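Local structure of PatF (Prochloron didemni, 4BG2) at residues Thr74-Leu80 with Ile116-Thr120; Tyr137-Pro142 with Asp172-Ile176. The protein probably acts in patellamide biosynthesis as a member of the cyanobactin prenyltransferase-like family, its own catalytic role being uncertain. All coordinates share one frame; numbering follows the deposited sequence.

Contact 1: Thr74-Leu80 with Ile116-Thr120; sequences TTWPESL and IINNT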
ATOM      1  N   THR A  74       9.934  -4.748  14.564  1.00 44.02           N
ATOM      2  CA  THR A  74       8.727  -5.534  14.635  1.00 41.95           C
ATOM      3  C   THR A  74       7.739  -4.990  15.645  1.00 40.64           C
ATOM      4  O   THR A  74       8.047  -4.937  16.820  1.00 43.46           O
ATOM      5  CB  THR A  74       9.066  -6.992  14.980  1.00 42.63           C
ATOM      6  OG1 THR A  74       9.731  -7.573  13.859  1.00 42.90           O
ATOM      7  CG2 THR A  74       7.803  -7.814  15.286  1.00 42.04           C
ATOM      8  N   THR A  75       6.542  -4.621  15.190  1.00 38.28           N
ATOM      9  CA  THR A  75       5.458  -4.228  16.113  1.00 37.79           C
ATOM     10  C   THR A  75       4.242  -5.163  16.089  1.00 36.40           C
ATOM     11  O   THR A  75       3.264  -4.920  16.797  1.00 36.11           O
ATOM     12  CB  THR A  75       5.007  -2.765  15.900  1.00 37.05           C
ATOM     13  OG1 THR A  75       4.786  -2.521  14.522  1.00 35.70           O
ATOM     14  CG2 THR A  75       6.067  -1.794  16.384  1.00 39.04           C
ATOM     15  N   TRP A  76       4.289  -6.214  15.282  1.00 34.13           N
ATOM     16  CA  TRP A  76       3.265  -7.248  15.331  1.00 34.41           C
ATOM     17  C   TRP A  76       3.403  -8.053  16.615  1.00 35.34           C
ATOM     18  O   TRP A  76       4.511  -8.432  16.965  1.00 35.68           O
ATOM     19  CB  TRP A  76       3.420  -8.194  14.154  1.00 33.59           C
ATOM     20  CG  TRP A  76       2.371  -9.261  14.059  1.00 32.44           C
ATOM     21  CD1 TRP A  76       2.447 -10.519  14.562  1.00 34.60           C
ATOM     22  CD2 TRP A  76       1.121  -9.175  13.376  1.00 31.14           C
ATOM     23  NE1 TRP A  76       1.323 -11.233  14.245  1.00 34.26           N
ATOM     24  CE2 TRP A  76       0.484 -10.432  13.516  1.00 32.42           C
ATOM     25  CE3 TRP A  76       0.467  -8.159  12.666  1.00 29.17           C
ATOM     26  CZ2 TRP A  76      -0.769 -10.705  12.976  1.00 30.51           C
ATOM     27  CZ3 TRP A  76      -0.779  -8.423  12.119  1.00 29.29           C
ATOM     28  CH2 TRP A  76      -1.388  -9.693  12.271  1.00 31.18           C
ATOM     29  N   PRO A  77       2.288  -8.357  17.300  1.00 34.97           N
ATOM     30  CA  PRO A  77       0.904  -8.129  16.964  1.00 34.17           C
ATOM     31  C   PRO A  77       0.285  -6.876  17.558  1.00 35.12           C
ATOM     32  O   PRO A  77      -0.893  -6.615  17.305  1.00 34.75           O
ATOM     33  CB  PRO A  77       0.217  -9.364  17.561  1.00 36.53           C
ATOM     34  CG  PRO A  77       0.993  -9.633  18.825  1.00 37.28           C
ATOM     35  CD  PRO A  77       2.407  -9.171  18.539  1.00 37.60           C
ATOM     36  N   GLU A  78       1.035  -6.104  18.337  1.00 38.46           N
ATOM     37  CA  GLU A  78       0.477  -4.872  18.905  1.00 40.17           C
ATOM     38  C   GLU A  78       0.040  -3.860  17.846  1.00 37.09           C
ATOM     39  O   GLU A  78      -0.861  -3.052  18.093  1.00 36.30           O
ATOM     40  CB  GLU A  78       1.384  -4.217  19.962  1.00 44.95           C
ATOM     41  CG  GLU A  78       2.796  -3.808  19.553  1.00 48.54           C
ATOM     42  CD  GLU A  78       3.843  -4.897  19.705  1.00 52.84           C
ATOM     43  OE1 GLU A  78       3.497  -6.065  20.051  1.00 53.92           O
ATOM     44  OE2 GLU A  78       5.021  -4.548  19.467  1.00 51.33           O
ATOM     45  N   SER A  79       0.648  -3.911  16.666  1.00 33.60           N
ATOM     46  CA  SER A  79       0.202  -3.060  15.565  1.00 30.95           C
ATOM     47  C   SER A  79      -1.285  -3.270  15.221  1.00 30.06           C
ATOM     48  O   SER A  79      -1.936  -2.366  14.686  1.00 29.72           O
ATOM     49  CB  SER A  79       1.074  -3.283  14.320  1.00 29.37           C
ATOM     50  OG  SER A  79       1.068  -4.646  13.918  1.00 28.57           O
ATOM     51  N   LEU A  80      -1.827  -4.448  15.511  1.00 30.23           N
ATOM     52  CA  LEU A  80      -3.243  -4.704  15.278  1.00 29.90           C
ATOM     53  C   LEU A  80      -4.177  -3.770  16.062  1.00 29.75           C
ATOM     54  O   LEU A  80      -5.245  -3.418  15.589  1.00 30.60           O
ATOM     55  CB  LEU A  80      -3.615  -6.168  15.583  1.00 32.00           C
ATOM     56  CG  LEU A  80      -3.087  -7.242  14.607  1.00 31.71           C
ATOM     57  CD1 LEU A  80      -3.228  -8.627  15.225  1.00 32.57           C
ATOM     58  CD2 LEU A  80      -3.788  -7.172  13.270  1.00 30.65           C
ATOM     59  N   ILE A 116       5.845 -11.988  11.050  1.00 35.36           N
ATOM     60  CA  ILE A 116       5.181 -10.772  10.618  1.00 32.26           C
ATOM     61  C   ILE A 116       5.886  -9.581  11.271  1.00 31.98           C
ATOM     62  O   ILE A 116       6.120  -9.572  12.486  1.00 31.06           O
ATOM     63  CB  ILE A 116       3.670 -10.795  10.980  1.00 30.67           C
ATOM     64  CG1 ILE A 116       2.983 -11.940  10.249  1.00 30.65           C
ATOM     65  CG2 ILE A 116       2.994  -9.490  10.595  1.00 27.92           C
ATOM     66  CD1 ILE A 116       1.550 -12.204  10.661  1.00 31.06           C
ATOM     67  N   ILE A 117       6.230  -8.585  10.455  1.00 29.54           N
ATOM     68  CA  ILE A 117       6.867  -7.365  10.934  1.00 29.41           C
ATOM     69  C   ILE A 117       5.834  -6.466  11.586  1.00 28.19           C
ATOM     70  O   ILE A 117       5.996  -6.038  12.721  1.00 30.19           O
ATOM     71  CB  ILE A 117       7.561  -6.575   9.790  1.00 28.34           C
ATOM     72  CG1 ILE A 117       8.690  -7.402   9.173  1.00 29.90           C
ATOM     73  CG2 ILE A 117       8.126  -5.269  10.318  1.00 28.96           C
ATOM     74  CD1 ILE A 117       9.260  -6.815   7.893  1.00 31.13           C
ATOM     75  N   ASN A 118       4.771  -6.184  10.858  1.00 27.44           N
ATOM     76  CA  ASN A 118       3.731  -5.281  11.330  1.00 27.56           C
ATOM     77  C   ASN A 118       2.555  -5.339  10.403  1.00 25.01           C
ATOM     78  O   ASN A 118       2.584  -6.025   9.375  1.00 23.58           O
ATOM     79  CB  ASN A 118       4.245  -3.838  11.426  1.00 29.44           C
ATOM     80  CG  ASN A 118       4.588  -3.216  10.066  1.00 30.94           C
ATOM     81  OD1 ASN A 118       3.927  -3.443   9.055  1.00 33.03           O
ATOM     82  ND2 ASN A 118       5.586  -2.367  10.066  1.00 33.36           N
ATOM     83  N   ASN A 119       1.527  -4.605  10.773  1.00 25.07           N
ATOM     84  CA  ASN A 119       0.510  -4.169   9.827  1.00 24.33           C
ATOM     85  C   ASN A 119       0.524  -2.644   9.756  1.00 24.03           C
ATOM     86  O   ASN A 119       0.994  -1.994  10.669  1.00 24.10           O
ATOM     87  CB  ASN A 119      -0.858  -4.696  10.201  1.00 25.03           C
ATOM     88  CG  ASN A 119      -1.367  -4.124  11.513  1.00 27.57           C
ATOM     89  OD1 ASN A 119      -1.084  -4.656  12.596  1.00 27.75           O
ATOM     90  ND2 ASN A 119      -2.107  -3.035  11.423  1.00 27.25           N
ATOM     91  N   THR A 120       0.045  -2.100   8.647  1.00 23.03           N
ATOM     92  CA  THR A 120      -0.112  -0.675   8.489  1.00 25.00           C
ATOM     93  C   THR A 120      -1.526  -0.286   8.918  1.00 26.97           C
ATOM     94  O   THR A 120      -2.374  -1.140   9.183  1.00 27.71           O
ATOM     95  CB  THR A 120       0.002  -0.252   7.001  1.00 23.10           C
ATOM     96  OG1 THR A 120      -1.027  -0.885   6.269  1.00 23.68           O
ATOM     97  CG2 THR A 120       1.313  -0.663   6.390  1.00 24.21           C
TER
HETATM   98  O   HOH W   1       6.908  -2.077  13.147  1.00 36.01           O
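A buried loop-to-strand contact, in which W76 packs on I116 and S79 bonds to N119, fastens the turn leading into helix 79-91 to the start of strand 116-124, at one end of the barrel. The anchor is the carbonyl of I117, which accepts two consecutive backbone donors: T75 N at 2.9 Å, nearly along the C=O axis, and W76 N at 3.1 Å, from above the carbonyl plane. I117 and N118 form a classic beta bulge opposite H139.

With CG anti to the backbone N (chi1 -177°), the W76 indole lies against I116. CG2 of I116 sits over one face, 3.7 Å from the centre of the five-membered ring, as a CH-pi contact, while I116 CD1 reaches CE2 and CZ2. P77, joined by a cis peptide, and L80 CD1 lie on the opposite face, and NE1 is satisfied by H110 O. An alanine in place of W76 would probably leave I116 without its aromatic cover and H110 O without this donor.

Serine suits position 79 because its hydroxyl is short: OG donates to N119 OD1 at 2.5 Å, from well above the amide's carbonyl plane. The other end of that amide gives a firm bond from N119 ND2 to T120 O (2.9 Å) and a weak one to S79 O. T75 OG1 binds a water at 2.6 Å. A buried asparagine that both accepts and donates thus ties the chain leading into helix 79-91 to the strand, while tryptophan and isoleucine supply the apolar grip beside it.

Contact 2: Tyr137-Pro142 with Asp172-Ile176; sequences YIHIKP and DTMVI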
ATOM      1  N   TYR A 137      -2.251  -3.303   5.341  1.00 22.30           N
ATOM      2  CA  TYR A 137      -1.269  -4.188   4.774  1.00 22.91           C
ATOM      3  C   TYR A 137      -0.569  -4.928   5.896  1.00 22.77           C
ATOM      4  O   TYR A 137      -0.208  -4.322   6.895  1.00 22.31           O
ATOM      5  CB  TYR A 137      -0.237  -3.386   3.962  1.00 23.61           C
ATOM      6  CG  TYR A 137      -0.763  -2.855   2.654  1.00 25.29           C
ATOM      7  CD1 TYR A 137      -0.994  -3.719   1.591  1.00 25.76           C
ATOM      8  CD2 TYR A 137      -0.997  -1.490   2.462  1.00 25.62           C
ATOM      9  CE1 TYR A 137      -1.452  -3.251   0.370  1.00 27.01           C
ATOM     10  CE2 TYR A 137      -1.466  -1.020   1.237  1.00 26.68           C
ATOM     11  CZ  TYR A 137      -1.686  -1.915   0.202  1.00 26.96           C
ATOM     12  OH  TYR A 137      -2.143  -1.486  -1.013  1.00 29.97           O
ATOM     13  N   ILE A 138      -0.343  -6.222   5.692  1.00 21.70           N
ATOM     14  CA  ILE A 138       0.502  -7.007   6.557  1.00 23.36           C
ATOM     15  C   ILE A 138       1.865  -7.131   5.869  1.00 24.26           C
ATOM     16  O   ILE A 138       1.956  -7.632   4.749  1.00 24.36           O
ATOM     17  CB  ILE A 138      -0.067  -8.431   6.754  1.00 24.63           C
ATOM     18  CG1 ILE A 138      -1.536  -8.394   7.157  1.00 25.54           C
ATOM     19  CG2 ILE A 138       0.774  -9.245   7.736  1.00 25.42           C
ATOM     20  CD1 ILE A 138      -1.800  -7.829   8.509  1.00 26.17           C
ATOM     21  N   HIS A 139       2.923  -6.716   6.550  1.00 26.34           N
ATOM     22  CA  HIS A 139       4.282  -6.866   6.038  1.00 29.42           C
ATOM     23  C   HIS A 139       4.973  -8.060   6.678  1.00 31.38           C
ATOM     24  O   HIS A 139       5.127  -8.117   7.886  1.00 30.59           O
ATOM     25  CB  HIS A 139       5.082  -5.607   6.286  1.00 30.30           C
ATOM     26  CG  HIS A 139       4.619  -4.460   5.466  1.00 31.25           C
ATOM     27  ND1 HIS A 139       4.846  -4.382   4.112  1.00 33.68           N
ATOM     28  CD2 HIS A 139       3.930  -3.344   5.797  1.00 33.34           C
ATOM     29  CE1 HIS A 139       4.326  -3.260   3.645  1.00 32.43           C
ATOM     30  NE2 HIS A 139       3.750  -2.621   4.645  1.00 32.69           N
ATOM     31  N   ILE A 140       5.377  -9.001   5.831  1.00 31.75           N
ATOM     32  CA  ILE A 140       5.910 -10.279   6.250  1.00 34.96           C
ATOM     33  C   ILE A 140       7.426 -10.191   6.252  1.00 36.34           C
ATOM     34  O   ILE A 140       7.991  -9.466   5.441  1.00 34.92           O
ATOM     35  CB  ILE A 140       5.433 -11.373   5.270  1.00 36.89           C
ATOM     36  CG1 ILE A 140       3.902 -11.433   5.262  1.00 38.16           C
ATOM     37  CG2 ILE A 140       6.004 -12.729   5.626  1.00 38.74           C
ATOM     38  CD1 ILE A 140       3.330 -12.118   4.042  1.00 39.95           C
ATOM     39  N   LYS A 141       8.079 -10.917   7.165  1.00 37.84           N
ATOM     40  CA  LYS A 141       9.541 -10.922   7.235  1.00 40.38           C
ATOM     41  C   LYS A 141      10.068 -11.606   5.985  1.00 41.45           C
ATOM     42  O   LYS A 141       9.643 -12.716   5.678  1.00 42.39           O
ATOM     43  CB  LYS A 141      10.032 -11.633   8.496  1.00 41.74           C
ATOM     44  CG  LYS A 141       9.713 -10.879   9.773  1.00 41.53           C
ATOM     45  CD  LYS A 141      10.375 -11.509  10.984  1.00 43.30           C
ATOM     46  CE  LYS A 141      10.005 -10.766  12.252  1.00 42.46           C
ATOM     47  NZ  LYS A 141      10.378 -11.543  13.469  1.00 45.31           N
ATOM     48  N   PRO A 142      10.968 -10.939   5.242  1.00 43.95           N
ATOM     49  CA  PRO A 142      11.476 -11.513   3.983  1.00 46.06           C
ATOM     50  C   PRO A 142      12.217 -12.828   4.097  1.00 50.24           C
ATOM     51  O   PRO A 142      12.165 -13.619   3.157  1.00 52.07           O
ATOM     52  CB  PRO A 142      12.427 -10.436   3.473  1.00 46.14           C
ATOM     53  CG  PRO A 142      11.833  -9.179   3.983  1.00 44.40           C
ATOM     54  CD  PRO A 142      11.352  -9.529   5.365  1.00 43.91           C
ATOM     55  N   ASP A 172       6.547 -16.411  -2.594  1.00 37.10           N
ATOM     56  CA  ASP A 172       7.137 -15.056  -2.641  1.00 34.33           C
ATOM     57  C   ASP A 172       6.266 -13.915  -2.083  1.00 32.47           C
ATOM     58  O   ASP A 172       6.680 -12.749  -2.117  1.00 30.23           O
ATOM     59  CB  ASP A 172       7.564 -14.734  -4.073  1.00 34.07           C
ATOM     60  CG  ASP A 172       8.766 -15.580  -4.538  1.00 37.36           C
ATOM     61  OD1 ASP A 172       9.403 -16.284  -3.703  1.00 38.52           O
ATOM     62  OD2 ASP A 172       9.077 -15.533  -5.746  1.00 37.20           O
ATOM     63  N   THR A 173       5.080 -14.241  -1.562  1.00 32.98           N
ATOM     64  CA  THR A 173       4.193 -13.222  -0.972  1.00 30.38           C
ATOM     65  C   THR A 173       4.914 -12.591   0.197  1.00 29.44           C
ATOM     66  O   THR A 173       5.293 -13.258   1.150  1.00 29.18           O
ATOM     67  CB  THR A 173       2.821 -13.809  -0.564  1.00 31.22           C
ATOM     68  OG1 THR A 173       2.089 -14.109  -1.744  1.00 30.83           O
ATOM     69  CG2 THR A 173       1.988 -12.829   0.260  1.00 31.26           C
HETATM   70  N   MSE A 174       5.128 -11.287   0.099  1.00 29.24           N
HETATM   71  CA  MSE A 174       5.787 -10.532   1.159  1.00 32.07           C
HETATM   72  C   MSE A 174       4.865  -9.498   1.782  1.00 28.19           C
HETATM   73  O   MSE A 174       5.150  -8.995   2.843  1.00 27.39           O
HETATM   74  CB  MSE A 174       6.998  -9.830   0.560  1.00 33.70           C
HETATM   75  CG  MSE A 174       8.211  -9.848   1.474  1.00 42.74           C
HETATM   76 SE   MSE A 174       9.685  -8.989   0.440  1.00 50.24          SE
HETATM   77  CE  MSE A 174       9.055  -7.136   0.691  1.00 46.91           C
ATOM     78  N   VAL A 175       3.779  -9.167   1.105  1.00 27.95           N
ATOM     79  CA  VAL A 175       2.782  -8.251   1.631  1.00 27.04           C
ATOM     80  C   VAL A 175       1.399  -8.852   1.360  1.00 25.81           C
ATOM     81  O   VAL A 175       1.143  -9.397   0.289  1.00 25.15           O
ATOM     82  CB  VAL A 175       2.830  -6.848   0.949  1.00 27.85           C
ATOM     83  CG1 VAL A 175       2.005  -5.853   1.735  1.00 27.55           C
ATOM     84  CG2 VAL A 175       4.239  -6.321   0.795  1.00 30.12           C
ATOM     85  N   ILE A 176       0.496  -8.696   2.317  1.00 25.75           N
ATOM     86  CA  ILE A 176      -0.909  -9.034   2.134  1.00 25.56           C
ATOM     87  C   ILE A 176      -1.760  -7.801   2.430  1.00 25.40           C
ATOM     88  O   ILE A 176      -1.634  -7.184   3.483  1.00 26.43           O
ATOM     89  CB  ILE A 176      -1.326 -10.196   3.046  1.00 28.07           C
ATOM     90  CG1 ILE A 176      -0.482 -11.432   2.735  1.00 29.44           C
ATOM     91  CG2 ILE A 176      -2.811 -10.492   2.874  1.00 27.76           C
ATOM     92  CD1 ILE A 176      -0.503 -12.472   3.842  1.00 33.30           C
TER
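I138 and I176 form a hydrogen-bonded pair in antiparallel strands 133-140 and 173-181, which are neighbours in the barrel wall. Both bonds of the pair are straight and lie in the carbonyl planes: I138 N gives to I176 O at 2.7 Å, and I176 N returns the bond to I138 O at 3.0 Å. A third, from I140 N to M174 O, is also 3.0 Å long, its donor tilted 26° from the carbonyl plane. Between the I138–I176 pair and the I140–M174 bond, H139 and V175 make a non-hydrogen-bonded pair, and the backbone of H139 bonds instead to I117 and N118 of the strand on its other side. Each of two carbonyls gains a CA-H contact as well: V175 CA approaches I138 O, and Y137 CA approaches I176 O.

Where the pairing ends, outside partners take over. T173 OG1 bonds to L169 O in the preceding helix, and T173 O receives a weak bond from K204 NZ.

The side chains divide between the two faces. I138 and I176 meet F106 of helix 101-110, a place suited to branched aliphatics between sheet and helix. Within the strand pair, I140 CD1 packs on I176 CD1 at 3.9 Å, aliphatic against aliphatic. On the other face V175 suits a slot between two rings: CG1 lies 3.7 Å from Y137 CD1, and CG2 flanks H139 ND1 at 3.9 Å. Just past the end of strand 133-140, P142 CG rests 4.1 Å from SE of M174, a selenomethionine. Backbone bonding therefore sets the register here, while mainly apolar side-chain contacts pack on both faces of the strand pair.

Along the chain the contacts come in series: contact 1 closes before contact 2 opens. Their centres are about 11 Å apart on the same side of the molecule. They meet because strands 116-124 and 133-140 are neighbours in the antiparallel barrel; I117 N lies 2.8 Å from H139 O and T120 N lies 2.8 Å from Y137 O, probable hydrogen bonds that join the two. Strand 173-181 follows next in the sheet, and helix 101-110 packs against residues of both contacts. Together they run from the lead-in of helix 79-91 across three consecutive strands, a continuous part of the helix-clad barrel wall that recalls the fold of ABBA prenyltransferases.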